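Local coordinates for protein 5-oxopent-3-ene-1,2,5-tricarboxylate decarboxylase (Exiguobacterium antarcticum B7, PDB 6IYM) that belongs to the fumarylacetoacetate hydrolase family, a group of metal-dependent enzymes, and binds a magnesium ion through acidic side chains, at residues A[144-150]-A[186-192]; A[13-17]-A[28-34]; A[95-99]-A[168-173]. All coordinates share one frame; numbering follows the deposited sequence.

Contact 1: A[144-150]-A[186-192]. Unlike the reference sequence in segment 186-192: Ala189 (reference Ser).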
loop_
_atom_site.group_PDB
_atom_site.type_symbol
_atom_site.label_atom_id
_atom_site.label_comp_id
_atom_site.label_asym_id
_atom_site.label_seq_id
_atom_site.Cartn_x
_atom_site.Cartn_y
_atom_site.Cartn_z
ATOM N N LEU A 144 -17.932 -13.200 -4.243
ATOM C CA LEU A 144 -18.420 -12.289 -5.301
ATOM C C LEU A 144 -19.405 -11.288 -4.694
ATOM O O LEU A 144 -19.577 -10.165 -5.256
ATOM C CB LEU A 144 -19.051 -13.122 -6.420
ATOM C CG LEU A 144 -18.084 -13.901 -7.307
ATOM C CD1 LEU A 144 -18.848 -14.655 -8.396
ATOM C CD2 LEU A 144 -17.057 -12.970 -7.940
ATOM N N GLU A 145 -19.988 -11.653 -3.552
ATOM C CA GLU A 145 -20.855 -10.745 -2.772
ATOM C C GLU A 145 -20.022 -9.557 -2.259
ATOM O O GLU A 145 -20.604 -8.493 -2.045
ATOM C CB GLU A 145 -21.573 -11.539 -1.668
ATOM C CG GLU A 145 -23.082 -11.526 -1.824
ATOM C CD GLU A 145 -23.719 -10.147 -1.678
ATOM O OE1 GLU A 145 -23.178 -9.325 -0.903
ATOM O OE2 GLU A 145 -24.760 -9.889 -2.337
ATOM N N HIS A 146 -18.711 -9.719 -2.060
ATOM C CA HIS A 146 -17.823 -8.603 -1.634
ATOM C C HIS A 146 -17.251 -7.815 -2.836
ATOM O O HIS A 146 -16.422 -6.936 -2.601
ATOM C CB HIS A 146 -16.710 -9.143 -0.725
ATOM C CG HIS A 146 -17.201 -9.683 0.572
ATOM N ND1 HIS A 146 -17.784 -10.949 0.685
ATOM C CD2 HIS A 146 -17.175 -9.161 1.816
ATOM C CE1 HIS A 146 -18.095 -11.161 1.946
ATOM N NE2 HIS A 146 -17.737 -10.087 2.650
ATOM N N VAL A 147 -17.637 -8.127 -4.082
ATOM C CA VAL A 147 -17.077 -7.464 -5.297
ATOM C C VAL A 147 -18.090 -6.399 -5.747
ATOM O O VAL A 147 -19.260 -6.712 -5.975
ATOM C CB VAL A 147 -16.726 -8.490 -6.402
ATOM C CG1 VAL A 147 -16.305 -7.814 -7.706
ATOM C CG2 VAL A 147 -15.627 -9.454 -5.970
ATOM N N PHE A 148 -17.671 -5.150 -5.857
ATOM C CA PHE A 148 -18.507 -4.093 -6.473
ATOM C C PHE A 148 -18.490 -4.286 -7.998
ATOM O O PHE A 148 -19.492 -4.002 -8.671
ATOM C CB PHE A 148 -17.975 -2.710 -6.114
ATOM C CG PHE A 148 -18.798 -1.589 -6.677
ATOM C CD1 PHE A 148 -20.014 -1.249 -6.097
ATOM C CD2 PHE A 148 -18.369 -0.890 -7.799
ATOM C CE1 PHE A 148 -20.777 -0.214 -6.614
ATOM C CE2 PHE A 148 -19.141 0.140 -8.318
ATOM C CZ PHE A 148 -20.341 0.468 -7.729
ATOM N N GLY A 149 -17.337 -4.677 -8.554
ATOM C CA GLY A 149 -17.180 -4.750 -10.016
ATOM C C GLY A 149 -15.739 -4.913 -10.460
ATOM O O GLY A 149 -14.936 -5.430 -9.679
ATOM N N TYR A 150 -15.461 -4.536 -11.712
ATOM C CA TYR A 150 -14.191 -4.836 -12.412
ATOM C C TYR A 150 -13.801 -3.660 -13.309
ATOM O O TYR A 150 -14.688 -2.940 -13.815
ATOM C CB TYR A 150 -14.313 -6.115 -13.237
ATOM C CG TYR A 150 -14.831 -7.334 -12.525
ATOM C CD1 TYR A 150 -16.190 -7.607 -12.467
ATOM C CD2 TYR A 150 -13.960 -8.244 -11.954
ATOM C CE1 TYR A 150 -16.668 -8.743 -11.830
ATOM C CE2 TYR A 150 -14.422 -9.387 -11.319
ATOM C CZ TYR A 150 -15.784 -9.637 -11.258
ATOM O OH TYR A 150 -16.217 -10.767 -10.629
ATOM N N THR A 186 -20.242 -3.355 -13.177
ATOM C CA THR A 186 -20.815 -3.869 -11.901
ATOM C C THR A 186 -20.722 -5.391 -11.903
ATOM O O THR A 186 -20.709 -6.005 -13.001
ATOM C CB THR A 186 -22.248 -3.358 -11.688
ATOM O OG1 THR A 186 -23.023 -3.709 -12.832
ATOM C CG2 THR A 186 -22.327 -1.860 -11.512
ATOM N N GLU A 187 -20.614 -5.979 -10.720
ATOM C CA GLU A 187 -20.385 -7.437 -10.541
ATOM C C GLU A 187 -21.520 -8.192 -11.231
ATOM O O GLU A 187 -21.257 -9.268 -11.810
ATOM C CB GLU A 187 -20.324 -7.795 -9.059
ATOM C CG GLU A 187 -20.019 -9.258 -8.791
ATOM C CD GLU A 187 -21.242 -10.165 -8.858
ATOM O OE1 GLU A 187 -22.313 -9.735 -8.383
ATOM O OE2 GLU A 187 -21.122 -11.290 -9.398
ATOM N N ASP A 188 -22.725 -7.624 -11.156
ATOM C CA ASP A 188 -23.988 -8.235 -11.632
ATOM C C ASP A 188 -23.967 -8.317 -13.167
ATOM O O ASP A 188 -24.514 -9.279 -13.674
ATOM C CB ASP A 188 -25.192 -7.464 -11.077
ATOM C CG ASP A 188 -26.285 -8.393 -10.572
ATOM O OD1 ASP A 188 -25.937 -9.382 -9.899
ATOM O OD2 ASP A 188 -27.467 -8.145 -10.891
ATOM N N ALA A 189 -23.293 -7.381 -13.849
ATOM C CA ALA A 189 -23.301 -7.165 -15.317
ATOM C C ALA A 189 -22.078 -7.789 -15.995
ATOM O O ALA A 189 -21.859 -7.488 -17.183
ATOM C CB ALA A 189 -23.333 -5.685 -15.615
ATOM N N PHE A 190 -21.292 -8.601 -15.295
ATOM C CA PHE A 190 -19.958 -9.019 -15.795
ATOM C C PHE A 190 -19.563 -10.362 -15.195
ATOM O O PHE A 190 -19.480 -10.404 -13.965
ATOM C CB PHE A 190 -18.921 -7.954 -15.440
ATOM C CG PHE A 190 -17.608 -8.132 -16.146
ATOM C CD1 PHE A 190 -17.422 -7.630 -17.428
ATOM C CD2 PHE A 190 -16.604 -8.884 -15.574
ATOM C CE1 PHE A 190 -16.211 -7.813 -18.079
ATOM C CE2 PHE A 190 -15.391 -9.067 -16.222
ATOM C CZ PHE A 190 -15.194 -8.523 -17.473
ATOM N N ASP A 191 -19.326 -11.379 -16.039
ATOM C CA ASP A 191 -18.787 -12.708 -15.643
ATOM C C ASP A 191 -17.323 -12.747 -16.071
ATOM O O ASP A 191 -17.016 -12.639 -17.252
ATOM C CB ASP A 191 -19.605 -13.853 -16.257
ATOM C CG ASP A 191 -19.228 -15.270 -15.818
ATOM O OD1 ASP A 191 -18.104 -15.479 -15.321
ATOM O OD2 ASP A 191 -20.072 -16.171 -15.988
ATOM N N PRO A 192 -16.367 -12.848 -15.128
ATOM C CA PRO A 192 -14.949 -12.952 -15.482
ATOM C C PRO A 192 -14.418 -14.333 -15.915
ATOM O O PRO A 192 -13.186 -14.468 -16.063
ATOM C CB PRO A 192 -14.301 -12.518 -14.154
ATOM C CG PRO A 192 -15.225 -13.061 -13.108
ATOM C CD PRO A 192 -16.598 -12.794 -13.673
HETATM O O HOH W 1 -18.877 -11.343 -11.093
#
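At the start of strand 147-158, Gly149 faces Thr186, the last residue of strand 178-186, as an antiparallel non-hydrogen-bonded pair with their CA atoms 4.2 Å apart. One residue further on, Glu187 N donates to Phe148 O over 3.1 Å. That bond is bent (140° at the hydrogen), and its donor stands well above the carbonyl plane. The same oxygen also receives a CA-H...O contact from Thr186 CA. Glu187 then turns its side chain back over the first segment: with CG anti to the backbone N (chi1 -177°), its CB lies 3.4 Å from Val147 O, and its CG packs close to Leu144 O.

On the other edge of strand 147-158, Phe148 and Gly149 both face Ile130, which makes a classic beta bulge in the mixed sheet of this fumarylacetoacetate hydrolase fold. Beyond the bulge, Tyr150 points toward the loop that follows strand 178-186. Its ring lies between two side chains, Val147 CG1 over one face and Phe190 CE2 over the opposite one, each displaced toward the rim. The two aromatic rings meet obliquely, planes at 41°, and Tyr150 CD1 comes within 3.4 Å of Phe190 CD2. At the phenol end, Pro192 CG sits 3.5 Å from Tyr150 OH.

A water lying in the plane of the Tyr150 ring, at its edge, joins the polar groups. This water is 2.8 Å from Tyr150 OH and can donate to Glu187 OE2 (2.8 Å) and to Phe190 O (3.1 Å), though it has more acceptors in reach than protons. Helix 218-225 closes over the cluster, with Val218 touching both Tyr150 and Pro192, and Leu222 resting on Val147.

Contact 2: A[13-17]-A[28-34]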
loop_
_atom_site.group_PDB
_atom_site.type_symbol
_atom_site.label_atom_id
_atom_site.label_comp_id
_atom_site.label_asym_id
_atom_site.label_seq_id
_atom_site.Cartn_x
_atom_site.Cartn_y
_atom_site.Cartn_z
ATOM N N ARG A 13 -12.888 19.733 -13.002
ATOM C CA ARG A 13 -13.550 19.223 -11.763
ATOM C C ARG A 13 -14.323 17.914 -12.002
ATOM O O ARG A 13 -15.155 17.834 -12.936
ATOM C CB ARG A 13 -14.480 20.287 -11.174
ATOM C CG ARG A 13 -13.743 21.292 -10.302
ATOM C CD ARG A 13 -14.644 22.245 -9.545
ATOM N NE ARG A 13 -15.297 23.194 -10.436
ATOM C CZ ARG A 13 -16.586 23.185 -10.737
ATOM N NH1 ARG A 13 -17.387 22.268 -10.216
ATOM N NH2 ARG A 13 -17.075 24.100 -11.556
ATOM N N ALA A 14 -14.099 16.948 -11.108
ATOM C CA ALA A 14 -14.641 15.576 -11.155
ATOM C C ALA A 14 -16.171 15.617 -11.161
ATOM O O ALA A 14 -16.734 16.386 -10.378
ATOM C CB ALA A 14 -14.114 14.793 -9.976
ATOM N N ARG A 15 -16.795 14.803 -12.021
ATOM C CA ARG A 15 -18.232 14.422 -11.973
ATOM C C ARG A 15 -18.341 12.901 -12.137
ATOM O O ARG A 15 -17.327 12.278 -12.470
ATOM C CB ARG A 15 -19.032 15.167 -13.047
ATOM C CG ARG A 15 -19.283 16.630 -12.710
ATOM C CD ARG A 15 -20.293 17.298 -13.626
ATOM N NE ARG A 15 -21.666 16.879 -13.373
ATOM C CZ ARG A 15 -22.425 17.285 -12.351
ATOM N NH1 ARG A 15 -21.946 18.130 -11.452
ATOM N NH2 ARG A 15 -23.668 16.842 -12.232
ATOM N N ILE A 16 -19.524 12.326 -11.910
ATOM C CA ILE A 16 -19.761 10.857 -11.983
ATOM C C ILE A 16 -20.758 10.603 -13.111
ATOM O O ILE A 16 -21.742 11.365 -13.246
ATOM C CB ILE A 16 -20.259 10.278 -10.642
ATOM C CG1 ILE A 16 -19.178 10.313 -9.565
ATOM C CG2 ILE A 16 -20.809 8.868 -10.815
ATOM C CD1 ILE A 16 -19.723 10.084 -8.170
ATOM N N GLY A 17 -20.512 9.535 -13.861
ATOM C CA GLY A 17 -21.325 9.136 -15.016
ATOM C C GLY A 17 -21.505 7.644 -14.998
ATOM O O GLY A 17 -20.675 6.966 -14.335
ATOM N N THR A 28 -24.602 12.367 -11.306
ATOM C CA THR A 28 -24.069 12.972 -10.057
ATOM C C THR A 28 -25.235 13.376 -9.152
ATOM O O THR A 28 -25.225 13.022 -7.974
ATOM C CB THR A 28 -23.086 14.101 -10.397
ATOM O OG1 THR A 28 -22.258 13.583 -11.439
ATOM C CG2 THR A 28 -22.253 14.574 -9.227
ATOM N N PRO A 29 -26.255 14.126 -9.656
ATOM C CA PRO A 29 -27.381 14.567 -8.830
ATOM C C PRO A 29 -28.099 13.461 -8.042
ATOM O O PRO A 29 -28.277 13.645 -6.849
ATOM C CB PRO A 29 -28.342 15.206 -9.849
ATOM C CG PRO A 29 -27.422 15.739 -10.927
ATOM C CD PRO A 29 -26.336 14.681 -11.019
ATOM N N GLN A 30 -28.491 12.354 -8.678
ATOM C CA GLN A 30 -29.255 11.275 -7.979
ATOM C C GLN A 30 -28.405 10.634 -6.877
ATOM O O GLN A 30 -29.004 10.231 -5.865
ATOM C CB GLN A 30 -29.742 10.169 -8.918
ATOM C CG GLN A 30 -31.106 10.432 -9.539
ATOM C CD GLN A 30 -30.982 10.747 -11.009
ATOM O OE1 GLN A 30 -30.238 11.647 -11.405
ATOM N NE2 GLN A 30 -31.701 9.990 -11.827
ATOM N N VAL A 31 -27.081 10.539 -7.066
ATOM C CA VAL A 31 -26.159 9.765 -6.172
ATOM C C VAL A 31 -25.510 10.697 -5.128
ATOM O O VAL A 31 -24.930 10.162 -4.165
ATOM C CB VAL A 31 -25.118 8.956 -6.979
ATOM C CG1 VAL A 31 -25.779 8.045 -7.996
ATOM C CG2 VAL A 31 -24.077 9.822 -7.661
ATOM N N TYR A 32 -25.608 12.024 -5.288
ATOM C CA TYR A 32 -25.278 13.046 -4.248
ATOM C C TYR A 32 -23.804 12.952 -3.834
ATOM O O TYR A 32 -23.517 13.004 -2.629
ATOM C CB TYR A 32 -26.184 12.914 -3.013
ATOM C CG TYR A 32 -27.654 13.070 -3.303
ATOM C CD1 TYR A 32 -28.201 14.315 -3.576
ATOM C CD2 TYR A 32 -28.498 11.970 -3.342
ATOM C CE1 TYR A 32 -29.543 14.464 -3.883
ATOM C CE2 TYR A 32 -29.846 12.102 -3.643
ATOM C CZ TYR A 32 -30.370 13.355 -3.912
ATOM O OH TYR A 32 -31.695 13.496 -4.208
ATOM N N THR A 33 -22.890 12.867 -4.801
ATOM C CA THR A 33 -21.428 12.964 -4.562
ATOM C C THR A 33 -20.683 13.013 -5.901
ATOM O O THR A 33 -21.271 12.586 -6.901
ATOM C CB THR A 33 -20.956 11.811 -3.669
ATOM O OG1 THR A 33 -19.538 11.919 -3.552
ATOM C CG2 THR A 33 -21.342 10.448 -4.192
ATOM N N ASP A 34 -19.447 13.523 -5.891
ATOM C CA ASP A 34 -18.479 13.502 -7.029
ATOM C C ASP A 34 -17.362 12.453 -6.804
ATOM O O ASP A 34 -16.360 12.463 -7.577
ATOM C CB ASP A 34 -17.828 14.877 -7.191
ATOM C CG ASP A 34 -17.080 15.240 -5.923
ATOM O OD1 ASP A 34 -17.547 14.788 -4.866
ATOM O OD2 ASP A 34 -16.011 15.903 -6.010
#
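Ala14 begins the contact between strand 13-20, in the antiparallel N-terminal part of the sheet, and the short helix 28-31 with the turn after it. Its O lies 3.7 Å from Asp34 CB, and its methyl group also points toward the second segment. Arg15 starts away from that segment, but the bend at chi3 (73°) swings the guanidinium back across the Thr28 side chain at about a right angle. Thr28 CB lies over one face of the group, 3.3 Å from Arg15 NH2, and Pro29 CD approaches the same nitrogen. The charge itself is met by Asp26, whose OD2 forms a salt bridge with Arg15 NE, while Asp26 OD1 is hydrogen-bonded to Thr28 OG1; one carboxylate thus serves both residues. Ile16 supplies the direct polar link: its N donates to Thr28 OG1 over 3.0 Å, nearly straight at 160°. Its side chain leans toward the turn, where helical geometry ends at Tyr32 with positive phi. With Ile16 CG1 anti to the carbonyl carbon (chi1 -69°) and the chain extended beyond it, the methyl CD1 lies beside the Thr33-Asp34 backbone, where Ile16 CD1 is 3.6 Å from Asp34 C, and it also reaches the helix, 4.4 Å from Val31 CG2.

Contact 3: A[95-99]-A[168-173]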
loop_
_atom_site.group_PDB
_atom_site.type_symbol
_atom_site.label_atom_id
_atom_site.label_comp_id
_atom_site.label_asym_id
_atom_site.label_seq_id
_atom_site.Cartn_x
_atom_site.Cartn_y
_atom_site.Cartn_z
ATOM N N VAL A 95 1.858 -15.257 -5.728
ATOM C CA VAL A 95 2.804 -14.136 -5.482
ATOM C C VAL A 95 1.943 -12.876 -5.360
ATOM O O VAL A 95 1.017 -12.717 -6.209
ATOM C CB VAL A 95 3.849 -14.041 -6.618
ATOM C CG1 VAL A 95 4.692 -12.779 -6.550
ATOM C CG2 VAL A 95 4.757 -15.262 -6.647
ATOM N N LEU A 96 2.157 -12.084 -4.300
ATOM C CA LEU A 96 1.373 -10.854 -4.023
ATOM C C LEU A 96 2.348 -9.712 -3.770
ATOM O O LEU A 96 3.282 -9.936 -3.065
ATOM C CB LEU A 96 0.453 -11.064 -2.817
ATOM C CG LEU A 96 -0.835 -11.829 -3.113
ATOM C CD1 LEU A 96 -1.584 -12.178 -1.834
ATOM C CD2 LEU A 96 -1.743 -11.038 -4.049
ATOM N N PHE A 97 2.130 -8.551 -4.386
ATOM C CA PHE A 97 2.904 -7.301 -4.151
ATOM C C PHE A 97 1.981 -6.106 -4.416
ATOM O O PHE A 97 0.811 -6.316 -4.833
ATOM C CB PHE A 97 4.156 -7.272 -5.028
ATOM C CG PHE A 97 3.847 -7.582 -6.460
ATOM C CD1 PHE A 97 3.853 -8.888 -6.912
ATOM C CD2 PHE A 97 3.504 -6.567 -7.336
ATOM C CE1 PHE A 97 3.539 -9.177 -8.230
ATOM C CE2 PHE A 97 3.179 -6.858 -8.649
ATOM C CZ PHE A 97 3.197 -8.161 -9.093
ATOM N N THR A 98 2.462 -4.881 -4.197
ATOM C CA THR A 98 1.586 -3.691 -4.309
ATOM C C THR A 98 2.194 -2.629 -5.218
ATOM O O THR A 98 3.415 -2.676 -5.538
ATOM C CB THR A 98 1.286 -3.142 -2.912
ATOM O OG1 THR A 98 2.474 -2.569 -2.361
ATOM C CG2 THR A 98 0.736 -4.210 -2.004
ATOM N N LYS A 99 1.347 -1.681 -5.586
ATOM C CA LYS A 99 1.714 -0.447 -6.319
ATOM C C LYS A 99 1.208 0.744 -5.510
ATOM O O LYS A 99 0.020 0.735 -5.207
ATOM C CB LYS A 99 1.062 -0.438 -7.698
ATOM C CG LYS A 99 1.634 -1.469 -8.662
ATOM C CD LYS A 99 0.775 -1.618 -9.879
ATOM C CE LYS A 99 1.133 -0.619 -10.965
ATOM N NZ LYS A 99 2.438 -0.957 -11.599
ATOM N N PHE A 168 9.270 -6.328 -5.774
ATOM C CA PHE A 168 8.752 -5.698 -7.020
ATOM C C PHE A 168 8.275 -4.259 -6.766
ATOM O O PHE A 168 8.220 -3.495 -7.742
ATOM C CB PHE A 168 7.685 -6.593 -7.654
ATOM C CG PHE A 168 8.190 -7.930 -8.131
ATOM C CD1 PHE A 168 9.544 -8.181 -8.281
ATOM C CD2 PHE A 168 7.296 -8.927 -8.456
ATOM C CE1 PHE A 168 9.995 -9.419 -8.708
ATOM C CE2 PHE A 168 7.742 -10.160 -8.900
ATOM C CZ PHE A 168 9.093 -10.403 -9.029
ATOM N N PHE A 169 8.012 -3.887 -5.509
ATOM C CA PHE A 169 7.311 -2.648 -5.083
ATOM C C PHE A 169 7.812 -1.412 -5.833
ATOM O O PHE A 169 7.009 -0.742 -6.482
ATOM C CB PHE A 169 7.515 -2.361 -3.594
ATOM C CG PHE A 169 6.963 -1.021 -3.179
ATOM C CD1 PHE A 169 5.619 -0.744 -3.315
ATOM C CD2 PHE A 169 7.788 -0.036 -2.679
ATOM C CE1 PHE A 169 5.117 0.492 -2.939
ATOM C CE2 PHE A 169 7.282 1.192 -2.295
ATOM C CZ PHE A 169 5.955 1.458 -2.435
ATOM N N ARG A 170 9.095 -1.095 -5.707
ATOM C CA ARG A 170 9.677 0.152 -6.255
ATOM C C ARG A 170 9.536 0.157 -7.785
ATOM O O ARG A 170 9.045 1.147 -8.300
ATOM C CB ARG A 170 11.142 0.349 -5.846
ATOM C CG ARG A 170 11.721 1.643 -6.398
ATOM C CD ARG A 170 12.892 2.237 -5.624
ATOM N NE ARG A 170 13.606 3.149 -6.508
ATOM C CZ ARG A 170 13.196 4.360 -6.830
ATOM N NH1 ARG A 170 12.075 4.864 -6.338
ATOM N NH2 ARG A 170 13.913 5.082 -7.665
ATOM N N GLY A 171 9.973 -0.896 -8.468
ATOM C CA GLY A 171 9.960 -0.964 -9.944
ATOM C C GLY A 171 8.550 -0.933 -10.519
ATOM O O GLY A 171 8.444 -0.738 -11.742
ATOM N N LYS A 172 7.503 -1.074 -9.683
ATOM C CA LYS A 172 6.077 -1.036 -10.121
ATOM C C LYS A 172 5.382 0.246 -9.653
ATOM O O LYS A 172 4.198 0.414 -9.973
ATOM C CB LYS A 172 5.358 -2.298 -9.641
ATOM C CG LYS A 172 5.837 -3.545 -10.370
ATOM C CD LYS A 172 5.134 -4.825 -10.064
ATOM C CE LYS A 172 5.598 -5.965 -10.960
ATOM N NZ LYS A 172 4.759 -6.139 -12.175
ATOM N N SER A 173 6.086 1.126 -8.936
ATOM C CA SER A 173 5.453 2.183 -8.123
ATOM C C SER A 173 5.944 3.596 -8.469
ATOM O O SER A 173 5.431 4.559 -7.836
ATOM C CB SER A 173 5.616 1.847 -6.666
ATOM O OG SER A 173 4.942 0.637 -6.382
#
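Phe97 and Phe168 meet edge to face where strand 96-99 runs past the loop between helix 159-164 and strand 178-186. The Phe168 edge approaches the Phe97 face with planes at 76°, and Phe168 CD2 lies 3.8 Å from Phe97 CE1. This aromatic end is the less buried side, Phe168 being partly exposed, although its backbone N is also bonded to Gln167 of the second subunit. The Lys99 end is buried and closely packed. Two bends, at chi3 (87°) and chi4, fold the Lys99 chain so that NZ donates to Lys172 O over 2.8 Å, in the carbonyl plane and on a lone pair. Beside it, Ser173 OG sits 3.4 Å from Lys99 CA; the same hydroxyl is hydrogen-bonded to Ala100 N. Thr98 O lies at the edge of the Phe169 ring, 3.7 Å from Phe169 CD1, and Thr98 OG1 is hydrogen-bonded to Asn71.

Both ammonium groups converge on Asp155, a magnesium ligand: Lys99 NZ forms a salt bridge with OD1 and Lys172 NZ a hydrogen bond with OD2. Lys99 NZ and Lys172 NZ, 5.7 Å apart, thus share one carboxylate, one on each oxygen, which would help fix the orientation of the Asp155 carboxylate beside the magnesium ion.

How the contacts relate
Contact 2 comes first along the chain, closing before contacts 1 and 3 open; those two then interleave, with segments in the order 95-99, 144-150, 168-173, 186-192, all within the fumarylacetoacetate hydrolase C-terminal region. All three reach the same large mixed sheet. The centres of contacts 1 and 2 lie about 21 Å apart, those of 1 and 3 about 25 Å and those of 2 and 3 about 32 Å; none touches another. Strand 178-186 pairs with both strand 4-10, the neighbour of contact 2's strand 13-20, and strand 147-158 of contact 1. The latter strand continues to Asp155 at the magnesium site, beside contact 3, the one of the three that meets the second subunit.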